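PDB 2QTP: peptide synthase from Silicibacter pomeroyi DSS-3, which is of uncharacterised function but, as a DUF1185 family member with a variant of the Bacillus chorismate mutase fold, probably has a role in amino-acid metabolism. Local coordinates for residues A9-T15 and T27-V33; L131-L135 and M164-T170. All coordinates share one frame. Residue numbers count along the deposited sequence, not the author numbering.

Contact 1 (A9-T15 and T27-V33)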
# COMPACT_ATOMS: atom_id res chain seq x y z
N ALA A 9 3.99 -5.38 6.99
CA ALA A 9 3.62 -4.54 8.13
C ALA A 9 2.16 -4.15 8.00
O ALA A 9 1.68 -3.91 6.87
CB ALA A 9 4.51 -3.32 8.18
N VAL A 10 1.45 -4.12 9.12
CA VAL A 10 0.03 -3.72 9.15
C VAL A 10 -0.14 -2.59 10.18
O VAL A 10 0.39 -2.69 11.30
CB VAL A 10 -0.90 -4.93 9.42
CG1 VAL A 10 -2.36 -4.51 9.43
CG2 VAL A 10 -0.66 -6.03 8.36
N PHE A 11 -0.81 -1.52 9.78
CA PHE A 11 -1.05 -0.32 10.63
C PHE A 11 -2.55 -0.11 10.72
O PHE A 11 -3.22 -0.10 9.68
CB PHE A 11 -0.47 0.97 10.01
CG PHE A 11 0.98 0.86 9.54
CD1 PHE A 11 1.35 0.02 8.50
CD2 PHE A 11 1.97 1.68 10.09
CE1 PHE A 11 2.69 -0.04 8.07
CE2 PHE A 11 3.31 1.64 9.65
CZ PHE A 11 3.66 0.77 8.65
N ILE A 12 -3.09 0.01 11.93
CA ILE A 12 -4.49 0.33 12.12
C ILE A 12 -4.59 1.59 12.97
O ILE A 12 -3.86 1.76 13.97
CB ILE A 12 -5.26 -0.75 12.89
CG1 ILE A 12 -5.00 -2.13 12.32
CG2 ILE A 12 -6.76 -0.46 12.84
CD1 ILE A 12 -5.86 -3.19 12.99
N GLU A 13 -5.56 2.44 12.66
CA GLU A 13 -5.75 3.66 13.40
C GLU A 13 -7.23 3.86 13.69
O GLU A 13 -8.04 3.81 12.77
CB GLU A 13 -5.12 4.77 12.56
CG GLU A 13 -5.37 6.19 12.94
CD GLU A 13 -5.07 7.11 11.75
OE1 GLU A 13 -3.93 7.01 11.20
OE2 GLU A 13 -6.00 7.88 11.36
N GLU A 14 -7.57 4.03 14.98
CA GLU A 14 -8.93 4.27 15.40
C GLU A 14 -9.05 5.68 15.90
O GLU A 14 -8.32 6.08 16.80
CB GLU A 14 -9.36 3.40 16.58
CG GLU A 14 -9.01 1.95 16.53
CD GLU A 14 -9.53 1.20 17.76
OE1 GLU A 14 -10.28 1.79 18.61
OE2 GLU A 14 -9.18 0.00 17.84
N THR A 15 -10.04 6.40 15.39
CA THR A 15 -10.30 7.76 15.80
C THR A 15 -11.57 7.77 16.61
O THR A 15 -12.63 7.36 16.12
CB THR A 15 -10.51 8.65 14.60
OG1 THR A 15 -9.33 8.61 13.80
CG2 THR A 15 -10.80 10.06 15.03
N THR A 27 -14.11 5.50 14.01
CA THR A 27 -13.84 5.23 12.64
C THR A 27 -12.42 4.64 12.55
O THR A 27 -11.55 4.97 13.35
CB THR A 27 -14.05 6.47 11.77
OG1 THR A 27 -13.23 7.54 12.23
CG2 THR A 27 -15.52 6.90 11.83
N ARG A 28 -12.21 3.73 11.61
CA ARG A 28 -10.95 3.03 11.54
C ARG A 28 -10.38 2.95 10.14
O ARG A 28 -11.12 2.84 9.15
CB ARG A 28 -11.10 1.61 12.09
CG ARG A 28 -11.58 1.52 13.54
CD ARG A 28 -11.61 0.08 13.99
NE ARG A 28 -12.55 -0.69 13.17
CZ ARG A 28 -12.54 -2.01 13.03
NH1 ARG A 28 -11.62 -2.76 13.65
NH2 ARG A 28 -13.44 -2.59 12.26
N LYS A 29 -9.06 3.01 10.06
CA LYS A 29 -8.34 2.87 8.80
C LYS A 29 -7.29 1.79 9.01
O LYS A 29 -6.68 1.70 10.09
CB LYS A 29 -7.62 4.16 8.42
CG LYS A 29 -8.43 5.42 8.48
CD LYS A 29 -7.55 6.56 7.99
CE LYS A 29 -8.30 7.87 7.85
NZ LYS A 29 -7.32 8.92 7.50
N ALA A 30 -7.04 0.99 7.99
CA ALA A 30 -5.97 -0.00 8.06
C ALA A 30 -5.20 0.07 6.78
O ALA A 30 -5.76 0.40 5.72
CB ALA A 30 -6.53 -1.41 8.29
N VAL A 31 -3.90 -0.22 6.86
CA VAL A 31 -3.05 -0.30 5.68
C VAL A 31 -2.06 -1.46 5.89
O VAL A 31 -1.53 -1.63 6.98
CB VAL A 31 -2.32 1.07 5.35
CG1 VAL A 31 -1.67 1.67 6.52
CG2 VAL A 31 -1.29 0.88 4.20
N ALA A 32 -1.91 -2.30 4.87
CA ALA A 32 -0.97 -3.42 4.88
C ALA A 32 0.11 -3.11 3.82
O ALA A 32 -0.22 -2.67 2.71
CB ALA A 32 -1.69 -4.77 4.60
N VAL A 33 1.37 -3.31 4.19
CA VAL A 33 2.53 -2.97 3.38
C VAL A 33 3.46 -4.19 3.24
O VAL A 33 3.67 -4.94 4.22
CB VAL A 33 3.34 -1.81 4.04
CG1 VAL A 33 4.52 -1.47 3.23
CG2 VAL A 33 2.45 -0.62 4.22
O HOH W 1 -4.86 8.98 8.97

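Contact 2 (L131-L135 and M164-T170)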
# COMPACT_ATOMS: atom_id res chain seq x y z
N LEU A 131 5.07 7.30 2.59
CA LEU A 131 4.27 7.07 1.38
C LEU A 131 2.84 7.38 1.78
O LEU A 131 2.33 6.84 2.77
CB LEU A 131 4.38 5.59 0.92
CG LEU A 131 3.56 5.05 -0.25
CD1 LEU A 131 3.92 5.73 -1.60
CD2 LEU A 131 3.76 3.50 -0.31
N ASP A 132 2.19 8.24 1.02
CA ASP A 132 0.82 8.59 1.26
C ASP A 132 -0.07 7.65 0.45
O ASP A 132 0.05 7.59 -0.77
CB ASP A 132 0.59 10.03 0.85
CG ASP A 132 -0.31 10.79 1.82
OD1 ASP A 132 -1.40 10.28 2.25
OD2 ASP A 132 0.10 11.94 2.13
N VAL A 133 -0.91 6.87 1.12
CA VAL A 133 -1.82 5.96 0.43
C VAL A 133 -3.20 6.63 0.30
O VAL A 133 -3.84 6.94 1.27
CB VAL A 133 -1.95 4.62 1.16
CG1 VAL A 133 -2.70 3.60 0.26
CG2 VAL A 133 -0.58 4.12 1.60
N PRO A 134 -3.64 6.89 -0.93
CA PRO A 134 -4.93 7.53 -1.13
C PRO A 134 -6.11 6.62 -0.74
O PRO A 134 -5.98 5.40 -0.72
CB PRO A 134 -4.93 7.84 -2.63
CG PRO A 134 -3.97 6.93 -3.20
CD PRO A 134 -2.96 6.58 -2.19
N LEU A 135 -7.24 7.22 -0.38
CA LEU A 135 -8.43 6.45 0.00
C LEU A 135 -9.62 7.04 -0.74
O LEU A 135 -10.04 8.16 -0.46
CB LEU A 135 -8.67 6.50 1.52
CG LEU A 135 -7.82 5.62 2.42
CD1 LEU A 135 -8.00 6.02 3.90
CD2 LEU A 135 -8.16 4.16 2.21
N MSE A 164 8.21 -0.94 -2.04
CA MSE A 164 7.32 -0.96 -0.88
C MSE A 164 5.91 -0.73 -1.44
O MSE A 164 5.63 0.30 -2.04
CB MSE A 164 7.72 0.11 0.15
CG MSE A 164 7.01 0.01 1.44
SE MSE A 164 7.50 1.23 2.80
CE MSE A 164 6.76 2.92 2.05
N VAL A 165 5.06 -1.73 -1.30
CA VAL A 165 3.70 -1.69 -1.86
C VAL A 165 2.69 -1.66 -0.70
O VAL A 165 2.85 -2.39 0.24
CB VAL A 165 3.47 -2.97 -2.70
CG1 VAL A 165 2.12 -2.92 -3.41
CG2 VAL A 165 4.67 -3.17 -3.68
N ALA A 166 1.65 -0.85 -0.80
CA ALA A 166 0.64 -0.69 0.23
C ALA A 166 -0.79 -0.76 -0.32
O ALA A 166 -1.09 -0.27 -1.41
CB ALA A 166 0.85 0.67 0.97
N VAL A 167 -1.67 -1.39 0.47
CA VAL A 167 -3.12 -1.39 0.24
C VAL A 167 -3.80 -0.91 1.54
O VAL A 167 -3.45 -1.35 2.65
CB VAL A 167 -3.62 -2.80 -0.13
CG1 VAL A 167 -5.15 -2.85 -0.12
CG2 VAL A 167 -3.01 -3.25 -1.52
N ALA A 168 -4.75 0.01 1.40
CA ALA A 168 -5.47 0.57 2.55
C ALA A 168 -6.97 0.40 2.35
O ALA A 168 -7.44 0.35 1.21
CB ALA A 168 -5.14 2.05 2.70
N VAL A 169 -7.68 0.29 3.46
CA VAL A 169 -9.12 0.14 3.54
C VAL A 169 -9.59 0.93 4.77
O VAL A 169 -8.86 1.03 5.76
CB VAL A 169 -9.52 -1.37 3.70
CG1 VAL A 169 -11.03 -1.54 3.67
CG2 VAL A 169 -8.90 -2.23 2.58
N THR A 170 -10.78 1.53 4.70
CA THR A 170 -11.35 2.21 5.84
C THR A 170 -12.66 1.54 6.19
O THR A 170 -13.28 0.91 5.35
CB THR A 170 -11.65 3.72 5.64
OG1 THR A 170 -12.68 3.88 4.68
CG2 THR A 170 -10.43 4.49 5.21

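Contact 1 (A9-T15 and T27-V33)
Strands 9-15 and 27-33 form a beta hairpin, paired antiparallel in the mixed sheet of this chorismate mutase-like fold, their axes 4.7 Å apart at closest approach and 169° between directions. Four hydrogen-bonded pairs, Ala9-Val33, Phe11-Val31, Glu13-Lys29 and Thr15-Thr27, each exchange two backbone bonds; Phe11 N to Val31 O is 2.9 Å, while the return bond of the last pair, Thr27 N to Thr15 O, is longer at 3.2 Å. The intervening non-hydrogen-bonded pairs come closer, CA to CA, and add CA-H...O contacts such as Ala30 CA to Phe11 O (3.2 Å). On the face bearing Val10, Ile12, Ala30 and Ala32, apolar side chains meet helix 49-70, and the guanidinium of Arg28 forms a salt bridge with Asp171 through NH2. The other face carries Phe11, whose CB lies 3.8 Å from Val31 CG1. Here too Lys29 NZ is hydrogen-bonded to Gly149 O, and a water connects the charged pair, donating to Glu13 OE2 and accepting from Lys29 NZ, both at 2.9 Å.

Contact 2 (L131-L135 and M164-T170)
A two-stranded sheet packs face to face on the large mixed sheet of this chorismate mutase-like fold: strand 131-135, paired antiparallel with 148-152, lies over strand 164-170. The short axes cross at -42° and approach to 7.4 Å, too far for backbone pairing, and no hydrogen bond joins the segments, so apolar side chains make the contact. Leu135, Leu131 and Val133 lose the most surface, and all three direct their CA-to-CB bonds toward the larger sheet, whereas Pro134 between them points away. Opposite stand Ala166 and Ala168, whose single methyls leave room for the bulkier residues above. Val133 straddles both, with CG2 3.8 Å from Ala166 CB and CG1 3.8 Å from Ala168 CB. Leu135 also packs on Ala168, its CD2 3.7 Å from Ala168 CB. At the opposite end Leu131 sits over Ala166 and beside Met164, a selenomethionine. Ile150 of the partner strand touches Val133 and Ala168, continuing the buried layer, and Val31 and Val33 of the adjacent strand 21-37 also touch Ala166. The terminal methyl of Met164 turns up to the smaller sheet, where its CE rests 3.8 Å from Leu131 CB.

Overall arrangement
From the N terminus, strand 5-15 runs out and the chain reverses into strand 21-37, so contact 1 closes a short hairpin, with 11 residues between its segments. Helix 49-70, strand 79-86, helix 92-98 and strand 120-124 follow before contact 2 opens; it closes a longer loop of 28 residues that includes strand 148-152. The two contacts are in series, neither enclosing the other. They meet through the large sheet, where 27-33 pairs antiparallel with 164-170: Ala32 N lies 2.9 Å from Val167 O, a probable hydrogen bond. Contact 1 thus joins neighbours within that sheet, while contact 2 ties it to the small sheet; their centres lie about 10 Å apart.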